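Local atomic coordinates of amphoterin-induced protein 1 (Mus musculus, PDB entry 2XOT), a protein that promotes the growth and fasciculation of neurites, may mediate cell-cell contacts, and forms homodimers through its leucine-rich repeat region. Residues Leu23-Gln28 and Ala42-Ser47; Gln112-Leu117 and Glu133-Leu138; Val190-Tyr195 and Arg217-Val222. All blocks are in the same frame, centred on the assembly; numbering follows the deposited sequence.

How the interactions relate
All three contacts belong to one leucine-rich repeat solenoid and follow one another along the chain. Interaction 1 joins the N-terminal cap to repeat 1, interaction 2 lies in the middle repeats and interaction 3 at the C-terminal cap. They reach the same sheet but do not touch. Centres lie 22 Å apart between interactions 1 and 2, 21 Å between 2 and 3, and 33 Å between 1 and 3. The second subunit reaches four residues of interaction 1 and Tyr-195 of interaction 3, but not interaction 2. The N-linked sugar on Asn-50 lies about 10 Å from the side chain of Lys-27. In segment 217-222, Arg-217 forms a salt bridge with Glu-327 of the immunoglobulin domain.

Interaction 1. Residues Leu23-Gln28 and Ala42-Ser47; sequences LSCSKQ and ALLDLS
Leu-23 pairs with Leu-44, and Ser-24 with Asp-45, as neighbours on parallel strands. Leu-23 N donates to Leu-43 O (3.0 Å), and Leu-23 O accepts from Asp-45 N. Cys-25 N then donates to Asp-45 O at 2.8 Å. Further on, Lys-27 N still reaches Ser-47 O, so the two segments stay together past the strand ends.

The polar side chains lie on the face that carries Ser-24 and Asp-45. A water joins them, 2.7 Å from Ser-24 OG and 2.9 Å from Asp-45 OD2, and it donates to the carboxylate. The other oxygen, OD1, accepts from Ser-47 N in an Asx turn and from Ser-47 OG at 2.6 Å through its syn lone pair. These bonds should hold the carboxylate against rotation. Ser-26 sets its CB 3.8 Å from Asp-45 OD2, while its OG bonds to His-48 NE2 of the second subunit.

Leu-23 and Leu-44 meet on the other face. Leu-44 has CG anti to its backbone N (chi1 177°), and its CD1 meets Leu-23 CB at 3.8 Å. Just past the strand ends, Cys-25 CB touches Leu-46 CD2, and the sulfur of Cys-25 is tied to Cys-16 in a disulfide.

This is the N-terminal cap of a leucine-rich repeat solenoid, with a cap strand extending the parallel sheet at repeat 1.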
# COMPACT_ATOMS: atom_id res chain seq x y z
N LEU B 23 -9.93 13.95 -0.68
CA LEU B 23 -10.03 15.41 -0.46
C LEU B 23 -8.63 15.94 -0.53
O LEU B 23 -7.78 15.52 0.23
CB LEU B 23 -10.61 15.76 0.91
CG LEU B 23 -12.06 15.42 1.30
CD1 LEU B 23 -12.64 16.55 2.14
CD2 LEU B 23 -12.96 15.04 0.12
N SER B 24 -8.37 16.85 -1.45
CA SER B 24 -7.07 17.53 -1.53
C SER B 24 -7.29 18.97 -1.07
O SER B 24 -7.91 19.75 -1.78
CB SER B 24 -6.56 17.49 -2.98
OG SER B 24 -5.27 18.09 -3.14
N CYS B 25 -6.81 19.31 0.14
CA CYS B 25 -7.01 20.64 0.72
C CYS B 25 -5.65 21.29 1.11
O CYS B 25 -5.54 21.96 2.14
CB CYS B 25 -7.93 20.54 1.93
SG CYS B 25 -9.30 19.36 1.82
N SER B 26 -4.64 21.09 0.26
CA SER B 26 -3.28 21.46 0.58
C SER B 26 -2.97 22.86 0.10
O SER B 26 -3.59 23.34 -0.86
CB SER B 26 -2.30 20.48 -0.07
OG SER B 26 -2.22 20.67 -1.47
N LYS B 27 -1.99 23.47 0.75
CA LYS B 27 -1.41 24.77 0.39
C LYS B 27 -2.42 25.92 0.26
O LYS B 27 -2.34 26.73 -0.66
CB LYS B 27 -0.51 24.64 -0.84
CG LYS B 27 0.51 25.74 -0.93
CD LYS B 27 1.57 25.44 -1.96
CE LYS B 27 2.07 26.72 -2.60
NZ LYS B 27 3.29 26.45 -3.47
N GLN B 28 -3.33 26.00 1.23
CA GLN B 28 -4.38 27.00 1.29
C GLN B 28 -4.22 27.86 2.54
O GLN B 28 -5.19 28.46 3.00
CB GLN B 28 -5.74 26.32 1.40
CG GLN B 28 -6.13 25.40 0.26
CD GLN B 28 -6.48 26.15 -0.99
OE1 GLN B 28 -7.20 27.16 -0.94
NE2 GLN B 28 -5.98 25.67 -2.12
N ALA B 42 -11.40 8.81 2.00
CA ALA B 42 -10.37 7.76 2.09
C ALA B 42 -8.98 8.36 2.33
O ALA B 42 -8.20 7.81 3.10
CB ALA B 42 -10.35 6.92 0.78
N LEU B 43 -8.65 9.46 1.64
CA LEU B 43 -7.38 10.18 1.82
C LEU B 43 -7.71 11.64 2.04
O LEU B 43 -8.54 12.21 1.32
CB LEU B 43 -6.46 10.02 0.60
CG LEU B 43 -5.05 10.65 0.60
CD1 LEU B 43 -4.04 9.69 -0.04
CD2 LEU B 43 -5.00 11.94 -0.15
N LEU B 44 -7.11 12.22 3.06
CA LEU B 44 -7.27 13.63 3.37
C LEU B 44 -5.90 14.29 3.39
O LEU B 44 -5.03 13.96 4.23
CB LEU B 44 -7.98 13.75 4.72
CG LEU B 44 -8.20 15.14 5.29
CD1 LEU B 44 -8.90 16.03 4.26
CD2 LEU B 44 -8.99 15.01 6.60
N ASP B 45 -5.70 15.22 2.45
CA ASP B 45 -4.42 15.94 2.33
C ASP B 45 -4.56 17.37 2.79
O ASP B 45 -5.14 18.17 2.07
CB ASP B 45 -3.95 15.95 0.87
CG ASP B 45 -2.61 16.62 0.69
OD1 ASP B 45 -1.95 17.02 1.67
OD2 ASP B 45 -2.19 16.74 -0.47
N LEU B 46 -4.04 17.67 3.99
CA LEU B 46 -4.07 19.00 4.59
C LEU B 46 -2.64 19.51 4.75
O LEU B 46 -2.35 20.34 5.62
CB LEU B 46 -4.73 18.96 5.94
CG LEU B 46 -6.24 18.74 5.90
CD1 LEU B 46 -6.72 18.05 7.16
CD2 LEU B 46 -6.96 20.08 5.65
N SER B 47 -1.75 19.00 3.91
CA SER B 47 -0.36 19.38 3.99
C SER B 47 -0.17 20.81 3.51
O SER B 47 -1.03 21.36 2.82
CB SER B 47 0.51 18.40 3.18
OG SER B 47 0.18 18.43 1.81
O HOH W 1 -3.16 16.36 -3.18

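Interaction 2. Residues Gln112-Leu117 and Glu133-Leu138; sequences QALEVL and EDMAQL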
# COMPACT_ATOMS: atom_id res chain seq x y z
N GLN B 112 -4.60 1.59 15.98
CA GLN B 112 -4.27 0.16 16.04
C GLN B 112 -4.13 -0.55 14.69
O GLN B 112 -3.69 -1.70 14.64
CB GLN B 112 -5.30 -0.57 16.92
CG GLN B 112 -5.31 -0.06 18.36
CD GLN B 112 -5.83 -1.10 19.36
OE1 GLN B 112 -6.39 -2.11 18.98
NE2 GLN B 112 -5.62 -0.84 20.65
N ALA B 113 -4.51 0.13 13.60
CA ALA B 113 -4.32 -0.38 12.25
C ALA B 113 -3.23 0.36 11.50
O ALA B 113 -2.96 0.03 10.34
CB ALA B 113 -5.63 -0.29 11.46
N LEU B 114 -2.58 1.32 12.14
CA LEU B 114 -1.58 2.17 11.48
C LEU B 114 -0.37 1.34 11.06
O LEU B 114 0.16 0.54 11.86
CB LEU B 114 -1.11 3.32 12.38
CG LEU B 114 -0.43 4.47 11.60
CD1 LEU B 114 -1.47 5.29 10.88
CD2 LEU B 114 0.36 5.35 12.52
N GLU B 115 0.04 1.51 9.81
CA GLU B 115 1.18 0.79 9.29
C GLU B 115 2.43 1.66 9.16
O GLU B 115 3.53 1.18 9.39
CB GLU B 115 0.82 0.16 7.95
CG GLU B 115 -0.31 -0.86 8.05
CD GLU B 115 -0.65 -1.48 6.70
OE1 GLU B 115 -0.56 -0.78 5.68
OE2 GLU B 115 -0.98 -2.69 6.66
N VAL B 116 2.26 2.93 8.78
CA VAL B 116 3.40 3.86 8.56
C VAL B 116 3.16 5.18 9.33
O VAL B 116 2.09 5.78 9.20
CB VAL B 116 3.54 4.19 7.06
CG1 VAL B 116 4.71 5.14 6.81
CG2 VAL B 116 3.67 2.91 6.21
N LEU B 117 4.13 5.60 10.13
CA LEU B 117 4.06 6.87 10.88
C LEU B 117 5.28 7.72 10.57
O LEU B 117 6.42 7.31 10.84
CB LEU B 117 4.00 6.59 12.37
CG LEU B 117 3.97 7.77 13.33
CD1 LEU B 117 2.91 8.80 12.88
CD2 LEU B 117 3.70 7.29 14.74
N GLU B 133 2.35 2.56 22.36
CA GLU B 133 1.74 1.39 22.98
C GLU B 133 0.54 0.91 22.17
O GLU B 133 -0.30 1.72 21.76
CB GLU B 133 1.36 1.70 24.42
CG GLU B 133 0.83 0.54 25.21
CD GLU B 133 1.87 -0.49 25.56
OE1 GLU B 133 3.08 -0.28 25.26
OE2 GLU B 133 1.49 -1.51 26.15
N ASP B 134 0.51 -0.41 21.94
CA ASP B 134 -0.59 -1.15 21.31
C ASP B 134 -0.72 -1.00 19.79
O ASP B 134 -1.69 -1.44 19.18
CB ASP B 134 -1.92 -0.87 22.03
CG ASP B 134 -1.98 -1.53 23.41
OD1 ASP B 134 -1.71 -2.74 23.52
OD2 ASP B 134 -2.29 -0.82 24.39
N MET B 135 0.28 -0.39 19.17
CA MET B 135 0.27 -0.24 17.73
C MET B 135 0.74 -1.56 17.12
O MET B 135 1.90 -1.72 16.72
CB MET B 135 1.16 0.93 17.34
CG MET B 135 0.65 2.22 17.88
SD MET B 135 1.72 3.56 17.36
CE MET B 135 1.06 3.80 15.72
N ALA B 136 -0.17 -2.53 17.07
CA ALA B 136 0.21 -3.89 16.68
C ALA B 136 0.58 -4.00 15.21
O ALA B 136 1.22 -4.98 14.82
CB ALA B 136 -0.92 -4.88 17.01
N GLN B 137 0.17 -3.04 14.39
CA GLN B 137 0.37 -3.14 12.95
C GLN B 137 1.44 -2.20 12.41
O GLN B 137 1.62 -2.12 11.22
CB GLN B 137 -0.94 -2.83 12.21
CG GLN B 137 -2.09 -3.74 12.61
CD GLN B 137 -1.84 -5.19 12.26
OE1 GLN B 137 -1.08 -5.51 11.34
NE2 GLN B 137 -2.47 -6.08 12.99
N LEU B 138 2.14 -1.48 13.29
CA LEU B 138 3.07 -0.42 12.87
C LEU B 138 4.32 -1.07 12.32
O LEU B 138 5.03 -1.77 13.04
CB LEU B 138 3.43 0.52 14.01
CG LEU B 138 4.25 1.77 13.61
CD1 LEU B 138 3.38 2.67 12.72
CD2 LEU B 138 4.73 2.52 14.82
O HOH W 2 -0.51 0.05 14.65
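Leu-114, Met-135 and Leu-138 form an apolar contact between successive turns of the leucine-rich repeat solenoid. Segment 112-117 opens repeat 4 and runs into strand 116-118. Segment 133-138 closes that repeat and starts repeat 5, just before strand 140-142. Leu-114 and Leu-138 are 24 residues apart and each comes two residues ahead of a strand of the parallel sheet. They lie side by side and point the same way.

The apolar side is buried. Met-135 bends at its last torsion (chi3 82°), which turns CE to Leu-114 CD2 at 3.6 Å. Leu-138 has CG anti to its backbone N (chi1 -171°). Its CD1 lies 4.0 Å from Leu-114 CD2 and also touches Leu-117 CB and Glu-115 O. Phe-108 covers both Leu-117 and Met-135, so the cluster continues into the solenoid core.

The outer side is more open. The side chains of Gln-112 and Asp-134 run alongside each other, with the amide and carboxylate planes 43° apart. Gln-137 bends at chi2; its CG rests 3.3 Å from Gln-112 O, and its end leads away to Lys-164, where OE1 bonds to NZ.

No direct hydrogen bond crosses between the segments. Glu-115 bonds through its backbone to Gln-139 and Lys-140, just ahead of strand 116-118. The polar backbone meetings between the segments are CA-H...O contacts, such as Glu-115 CA to Gln-137 O at 3.5 Å, and one water bridge. This water donates to Leu-114 O at 2.9 Å and accepts from Gln-137 N at 3.2 Å.

Interaction 3. Residues Val190-Tyr195 and Arg217-Val222; sequences VKNGLY and RQLSSV
Ser-221 bonds to two carbonyls of segment 190-195. Its OG lies between its own backbone N and carbonyl carbon (chi1 58°) and donates to Lys-191 O at 2.8 Å. Lys-191 O also accepts from Leu-194 N, which closes a type I turn. The two donors come from opposite faces of the carbonyl plane, and OG is tilted 21° from that plane. Asn-192 O takes a weak bond from Ser-221 N, 3.2 Å away. Leu-219 holds the N-cap position of helix 220-223, and its O accepts from Val-222 N. Lys-191 NZ is satisfied by Gln-184 O.

Van der Waals contacts surround these bonds. Leu-219 CD1 meets Lys-191 CB at 3.7 Å. Tyr-195 CE1 lies 3.7 Å from Ser-221 CA. The amide group of Asn-192 sits against Leu-219 and Ser-220. An alanine at Asn-192 would probably open a gap beside these two residues and leave the start of the helix less well covered.

Trp-214 of helix 205-216 touches Lys-191, Leu-219 and Ser-221. The arrangement belongs to the C-terminal cap of the leucine-rich repeats, where the start of a short helix packs against the turn leading into the last strand of the sheet.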
# COMPACT_ATOMS: atom_id res chain seq x y z
N VAL B 190 15.02 -6.85 11.38
CA VAL B 190 14.90 -5.58 12.08
C VAL B 190 16.13 -4.71 11.77
O VAL B 190 15.99 -3.54 11.41
CB VAL B 190 14.70 -5.78 13.58
CG1 VAL B 190 14.70 -4.44 14.30
CG2 VAL B 190 13.36 -6.52 13.84
N LYS B 191 17.31 -5.29 11.85
CA LYS B 191 18.54 -4.53 11.61
C LYS B 191 18.54 -3.95 10.21
O LYS B 191 19.13 -2.88 9.97
CB LYS B 191 19.79 -5.40 11.81
CG LYS B 191 20.00 -6.06 13.17
CD LYS B 191 21.05 -7.23 13.09
CE LYS B 191 21.50 -7.69 14.45
NZ LYS B 191 22.42 -8.88 14.41
N ASN B 192 17.94 -4.68 9.27
CA ASN B 192 17.91 -4.27 7.87
C ASN B 192 17.28 -2.87 7.67
O ASN B 192 17.63 -2.15 6.74
CB ASN B 192 17.15 -5.29 7.05
CG ASN B 192 17.25 -5.06 5.58
OD1 ASN B 192 16.26 -4.72 4.94
ND2 ASN B 192 18.41 -5.29 5.03
N GLY B 193 16.33 -2.51 8.53
CA GLY B 193 15.67 -1.20 8.47
C GLY B 193 15.93 -0.29 9.66
O GLY B 193 15.13 0.59 9.92
N LEU B 194 17.03 -0.49 10.37
CA LEU B 194 17.39 0.36 11.49
C LEU B 194 18.44 1.36 11.01
O LEU B 194 19.62 1.00 10.86
CB LEU B 194 17.96 -0.49 12.63
CG LEU B 194 18.34 0.26 13.89
CD1 LEU B 194 17.13 1.14 14.37
CD2 LEU B 194 18.82 -0.74 14.97
N TYR B 195 18.01 2.59 10.76
CA TYR B 195 18.85 3.61 10.15
C TYR B 195 19.45 4.53 11.22
O TYR B 195 18.73 5.19 11.98
CB TYR B 195 18.10 4.41 9.06
CG TYR B 195 17.57 3.60 7.87
CD1 TYR B 195 18.38 3.33 6.77
CD2 TYR B 195 16.27 3.15 7.83
CE1 TYR B 195 17.90 2.61 5.68
CE2 TYR B 195 15.80 2.41 6.75
CZ TYR B 195 16.62 2.14 5.68
OH TYR B 195 16.14 1.43 4.61
N ARG B 217 26.65 -8.67 5.80
CA ARG B 217 25.31 -9.19 5.53
C ARG B 217 24.56 -8.42 4.45
O ARG B 217 23.45 -8.80 4.06
CB ARG B 217 24.49 -9.20 6.82
CG ARG B 217 24.95 -10.24 7.86
CD ARG B 217 24.58 -11.66 7.45
NE ARG B 217 23.25 -11.68 6.84
CZ ARG B 217 22.10 -11.95 7.47
NH1 ARG B 217 22.09 -12.31 8.75
NH2 ARG B 217 20.97 -11.91 6.79
N GLN B 218 25.16 -7.33 3.95
CA GLN B 218 24.56 -6.49 2.94
C GLN B 218 23.19 -5.96 3.32
O GLN B 218 22.30 -5.86 2.49
CB GLN B 218 24.55 -7.20 1.58
CG GLN B 218 25.93 -7.29 0.97
CD GLN B 218 25.91 -7.91 -0.41
OE1 GLN B 218 25.69 -9.11 -0.56
NE2 GLN B 218 26.12 -7.09 -1.43
N LEU B 219 23.05 -5.58 4.59
CA LEU B 219 21.83 -4.96 5.08
C LEU B 219 21.70 -3.56 4.48
O LEU B 219 22.68 -2.83 4.40
CB LEU B 219 21.86 -4.87 6.61
CG LEU B 219 22.04 -6.17 7.39
CD1 LEU B 219 21.93 -5.91 8.88
CD2 LEU B 219 21.06 -7.28 6.95
N SER B 220 20.49 -3.21 4.05
CA SER B 220 20.22 -1.95 3.35
C SER B 220 20.55 -0.75 4.18
O SER B 220 21.02 0.25 3.65
CB SER B 220 18.76 -1.87 2.98
OG SER B 220 18.41 -3.00 2.22
N SER B 221 20.29 -0.86 5.48
CA SER B 221 20.58 0.23 6.43
C SER B 221 22.06 0.65 6.37
O SER B 221 22.39 1.81 6.62
CB SER B 221 20.18 -0.20 7.86
OG SER B 221 20.85 -1.38 8.28
N VAL B 222 22.94 -0.29 6.03
CA VAL B 222 24.36 0.01 5.81
C VAL B 222 24.69 0.25 4.33
O VAL B 222 25.28 1.28 3.98
CB VAL B 222 25.25 -1.13 6.36
CG1 VAL B 222 26.67 -1.01 5.84
CG2 VAL B 222 25.24 -1.11 7.89